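KP6 killer toxin subunit alpha (Ustilago maydis virus P6, PDB 4GVB) forms the part of a secreted viral antifungal toxin that recognizes cellular receptors on sensitive fungal cells before the beta subunit acts with it to kill them. Local coordinates at residues Leu10-Gly22 with His64-Leu77. Sequence-based numbering, arbitrary orientation.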
# COMPACT_ATOMS: atom_id res chain seq x y z
N LEU A 10 -7.68 5.28 -23.00
CA LEU A 10 -7.37 5.11 -24.42
C LEU A 10 -6.15 5.94 -24.79
O LEU A 10 -5.94 7.03 -24.26
CB LEU A 10 -8.58 5.51 -25.28
CG LEU A 10 -9.92 4.80 -24.99
CD1 LEU A 10 -11.07 5.33 -25.85
CD2 LEU A 10 -9.79 3.29 -25.16
N SER A 11 -5.33 5.43 -25.71
CA SER A 11 -4.13 6.14 -26.13
C SER A 11 -3.16 6.38 -24.98
O SER A 11 -2.42 7.35 -25.00
CB SER A 11 -4.49 7.48 -26.80
OG SER A 11 -5.44 7.29 -27.84
N CYS A 12 -3.19 5.52 -23.98
CA CYS A 12 -2.14 5.54 -22.97
C CYS A 12 -0.88 4.95 -23.57
O CYS A 12 -0.92 4.30 -24.63
CB CYS A 12 -2.57 4.76 -21.72
SG CYS A 12 -4.17 5.27 -21.07
N LYS A 13 0.25 5.19 -22.93
CA LYS A 13 1.53 4.70 -23.42
C LYS A 13 2.15 3.69 -22.47
O LYS A 13 2.96 2.86 -22.88
CB LYS A 13 2.48 5.87 -23.68
CG LYS A 13 1.89 6.89 -24.65
CD LYS A 13 2.90 7.94 -25.07
CE LYS A 13 2.32 8.79 -26.20
NZ LYS A 13 3.36 9.32 -27.13
N TRP A 14 1.76 3.75 -21.21
CA TRP A 14 2.33 2.88 -20.19
C TRP A 14 1.22 2.29 -19.33
O TRP A 14 0.18 2.92 -19.10
CB TRP A 14 3.32 3.65 -19.32
CG TRP A 14 4.45 4.26 -20.08
CD1 TRP A 14 4.63 5.59 -20.37
CD2 TRP A 14 5.57 3.57 -20.62
NE1 TRP A 14 5.80 5.76 -21.06
CE2 TRP A 14 6.40 4.54 -21.24
CE3 TRP A 14 5.96 2.23 -20.65
CZ2 TRP A 14 7.59 4.20 -21.87
CZ3 TRP A 14 7.15 1.90 -21.29
CH2 TRP A 14 7.95 2.88 -21.89
N GLU A 15 1.45 1.07 -18.85
CA GLU A 15 0.52 0.39 -17.96
C GLU A 15 1.34 -0.26 -16.86
O GLU A 15 2.03 -1.25 -17.12
CB GLU A 15 -0.24 -0.67 -18.72
CG GLU A 15 -1.05 -1.61 -17.86
CD GLU A 15 -1.80 -2.59 -18.71
OE1 GLU A 15 -1.53 -2.62 -19.93
OE2 GLU A 15 -2.68 -3.30 -18.17
N CYS A 16 1.30 0.29 -15.65
CA CYS A 16 2.24 -0.11 -14.59
C CYS A 16 1.52 -0.57 -13.33
O CYS A 16 0.37 -0.23 -13.11
CB CYS A 16 3.16 1.06 -14.23
SG CYS A 16 4.19 1.72 -15.53
N TRP A 17 2.22 -1.36 -12.51
CA TRP A 17 1.66 -1.82 -11.24
C TRP A 17 2.74 -2.17 -10.22
O TRP A 17 3.87 -2.51 -10.57
CB TRP A 17 0.71 -3.00 -11.42
CG TRP A 17 1.32 -4.23 -12.04
CD1 TRP A 17 1.83 -5.32 -11.39
CD2 TRP A 17 1.46 -4.50 -13.45
NE1 TRP A 17 2.30 -6.24 -12.30
CE2 TRP A 17 2.07 -5.76 -13.57
CE3 TRP A 17 1.14 -3.78 -14.60
CZ2 TRP A 17 2.37 -6.33 -14.81
CZ3 TRP A 17 1.43 -4.35 -15.83
CH2 TRP A 17 2.04 -5.60 -15.92
N CYS A 18 2.36 -2.10 -8.94
CA CYS A 18 3.24 -2.52 -7.86
C CYS A 18 3.27 -4.05 -7.76
O CYS A 18 2.26 -4.70 -7.94
CB CYS A 18 2.77 -1.92 -6.54
SG CYS A 18 2.82 -0.11 -6.49
N THR A 19 4.44 -4.60 -7.46
CA THR A 19 4.59 -6.05 -7.28
C THR A 19 5.27 -6.41 -5.97
O THR A 19 6.20 -5.75 -5.54
CB THR A 19 5.36 -6.69 -8.45
OG1 THR A 19 6.68 -6.14 -8.52
CG2 THR A 19 4.64 -6.45 -9.76
N ALA A 20 4.77 -7.45 -5.32
CA ALA A 20 5.37 -7.94 -4.09
C ALA A 20 6.75 -8.49 -4.40
O ALA A 20 6.92 -9.24 -5.37
CB ALA A 20 4.51 -9.00 -3.48
N HIS A 21 7.75 -8.11 -3.62
CA HIS A 21 9.08 -8.69 -3.83
C HIS A 21 9.02 -10.21 -3.61
O HIS A 21 8.15 -10.71 -2.90
CB HIS A 21 10.14 -8.00 -2.96
CG HIS A 21 10.11 -8.40 -1.51
ND1 HIS A 21 10.11 -7.48 -0.49
CD2 HIS A 21 10.10 -9.62 -0.93
CE1 HIS A 21 10.10 -8.12 0.67
NE2 HIS A 21 10.09 -9.42 0.43
N GLY A 22 9.93 -10.95 -4.24
CA GLY A 22 9.92 -12.40 -4.14
C GLY A 22 8.83 -13.06 -4.97
O GLY A 22 9.10 -13.65 -6.01
N HIS A 64 6.42 5.51 -5.53
CA HIS A 64 5.33 5.05 -4.68
C HIS A 64 5.45 3.56 -4.38
O HIS A 64 5.46 3.15 -3.21
CB HIS A 64 3.95 5.39 -5.28
CG HIS A 64 2.81 4.81 -4.50
ND1 HIS A 64 2.15 3.66 -4.89
CD2 HIS A 64 2.22 5.20 -3.35
CE1 HIS A 64 1.21 3.37 -4.01
NE2 HIS A 64 1.24 4.30 -3.06
N CYS A 65 5.56 2.73 -5.42
CA CYS A 65 5.71 1.28 -5.19
C CYS A 65 6.89 1.03 -4.28
O CYS A 65 6.80 0.23 -3.34
CB CYS A 65 5.90 0.52 -6.51
SG CYS A 65 4.43 0.52 -7.54
N SER A 66 8.00 1.71 -4.55
CA SER A 66 9.22 1.56 -3.77
C SER A 66 9.10 2.04 -2.32
O SER A 66 9.71 1.45 -1.41
CB SER A 66 10.38 2.27 -4.47
OG SER A 66 11.53 2.30 -3.63
N SER A 67 8.31 3.09 -2.09
CA SER A 67 8.06 3.57 -0.73
C SER A 67 7.37 2.51 0.12
O SER A 67 7.50 2.48 1.37
CB SER A 67 7.22 4.86 -0.74
OG SER A 67 5.83 4.62 -0.99
N LEU A 68 6.64 1.62 -0.55
CA LEU A 68 5.91 0.53 0.11
C LEU A 68 6.68 -0.80 0.08
O LEU A 68 6.09 -1.86 0.28
CB LEU A 68 4.52 0.34 -0.52
CG LEU A 68 3.53 1.47 -0.26
CD1 LEU A 68 2.25 1.23 -1.06
CD2 LEU A 68 3.24 1.61 1.23
N ASN A 69 7.98 -0.71 -0.16
CA ASN A 69 8.86 -1.88 -0.21
C ASN A 69 8.53 -2.82 -1.36
O ASN A 69 8.78 -4.02 -1.27
CB ASN A 69 8.84 -2.64 1.12
CG ASN A 69 10.15 -3.34 1.40
OD1 ASN A 69 11.23 -2.78 1.22
ND2 ASN A 69 10.06 -4.59 1.83
N ASN A 70 7.96 -2.28 -2.43
CA ASN A 70 7.58 -3.12 -3.56
C ASN A 70 8.42 -2.86 -4.80
O ASN A 70 9.18 -1.89 -4.87
CB ASN A 70 6.11 -2.91 -3.93
CG ASN A 70 5.16 -3.29 -2.82
OD1 ASN A 70 5.38 -4.27 -2.11
ND2 ASN A 70 4.11 -2.51 -2.65
N ASN A 71 8.29 -3.74 -5.78
CA ASN A 71 8.87 -3.50 -7.10
C ASN A 71 7.81 -2.91 -8.03
O ASN A 71 6.66 -2.72 -7.63
CB ASN A 71 9.43 -4.80 -7.69
CG ASN A 71 10.58 -5.38 -6.85
OD1 ASN A 71 10.64 -6.59 -6.61
ND2 ASN A 71 11.49 -4.51 -6.39
N MET A 72 8.20 -2.60 -9.26
CA MET A 72 7.22 -2.13 -10.24
C MET A 72 7.37 -2.86 -11.57
O MET A 72 8.48 -3.08 -12.04
CB MET A 72 7.38 -0.63 -10.47
CG MET A 72 6.48 -0.10 -11.58
SD MET A 72 6.83 1.63 -11.92
CE MET A 72 8.42 1.52 -12.73
N SER A 73 6.25 -3.26 -12.15
CA SER A 73 6.23 -3.74 -13.52
C SER A 73 5.48 -2.76 -14.41
O SER A 73 4.46 -2.20 -14.01
CB SER A 73 5.58 -5.12 -13.62
OG SER A 73 6.44 -6.13 -13.12
N CYS A 74 5.99 -2.58 -15.62
CA CYS A 74 5.36 -1.72 -16.62
C CYS A 74 5.32 -2.42 -17.98
O CYS A 74 6.26 -3.11 -18.35
CB CYS A 74 6.13 -0.41 -16.77
SG CYS A 74 5.96 0.73 -15.39
N ARG A 75 4.22 -2.24 -18.71
CA ARG A 75 4.14 -2.62 -20.11
C ARG A 75 4.02 -1.35 -20.96
O ARG A 75 3.36 -0.39 -20.56
CB ARG A 75 2.93 -3.53 -20.36
CG ARG A 75 2.89 -4.81 -19.52
CD ARG A 75 3.83 -5.88 -20.08
NE ARG A 75 4.02 -7.00 -19.16
CZ ARG A 75 5.12 -7.20 -18.43
NH1 ARG A 75 6.14 -6.35 -18.50
NH2 ARG A 75 5.20 -8.25 -17.62
N SER A 76 4.67 -1.35 -22.12
CA SER A 76 4.53 -0.27 -23.09
C SER A 76 3.29 -0.52 -23.94
O SER A 76 3.03 -1.64 -24.35
CB SER A 76 5.79 -0.21 -23.97
OG SER A 76 5.61 0.66 -25.08
N LEU A 77 2.50 0.52 -24.22
CA LEU A 77 1.27 0.34 -24.98
C LEU A 77 1.36 0.94 -26.39
O LEU A 77 2.30 1.68 -26.69
CB LEU A 77 0.06 0.92 -24.23
CG LEU A 77 -0.23 0.35 -22.85
CD1 LEU A 77 -1.30 1.18 -22.11
CD2 LEU A 77 -0.66 -1.11 -22.97
O HOH W 1 5.17 3.62 -24.66
O HOH W 2 4.68 -8.62 -12.93
O HOH W 3 7.92 -6.36 -10.95
O HOH W 4 8.52 -8.75 -7.56
O HOH W 5 6.89 -6.33 -1.40
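Cys-16 and Cys-74 form a non-hydrogen-bonded pair between antiparallel strands 14-19 and 71-76, and their SG atoms are joined at 2.0 Å (chi3 109°). Backbone bonds flank this disulfide on both sides: Trp-17 N reaches Ser-73 O at 2.8 Å, and Arg-75 N reaches Glu-15 O at 2.9 Å. On the face with Glu-15 and Thr-19, the Trp-17 indole receives a CH-pi contact. Ser-73 CB lies over its five-membered ring, 3.9 Å from the centroid. Arg-75 CG meets the indole edge at CH2, 3.8 Å away. That CH2 also lies over one face of the guanidinium, whose plane is 84° from the ring. Trp-17 CG stands between its backbone N and carbonyl carbon (chi1 60°), which turns the indole toward Ser-73 and Arg-75. A water bridges Thr-19 OG1 and Ser-73 OG. A second disulfide, Cys-18 to Cys-65, ties the strand to helix 58-67. That helix ends in a Schellman motif at Asn-69. Outward, His-50 stacks on Trp-17, and its ND1 hydrogen-bonds Glu-15 OE2. Asn-70 ND2 hydrogen-bonds Tyr-67 O of the beta subunit. Strand 14-19 runs between strand 50-53 and strand 71-76, outermost in this chain's sheet. Helix 58-67 packs on the face with Cys-16, Cys-74 and Met-72; helix 28-33 touches Cys-18 and Trp-17.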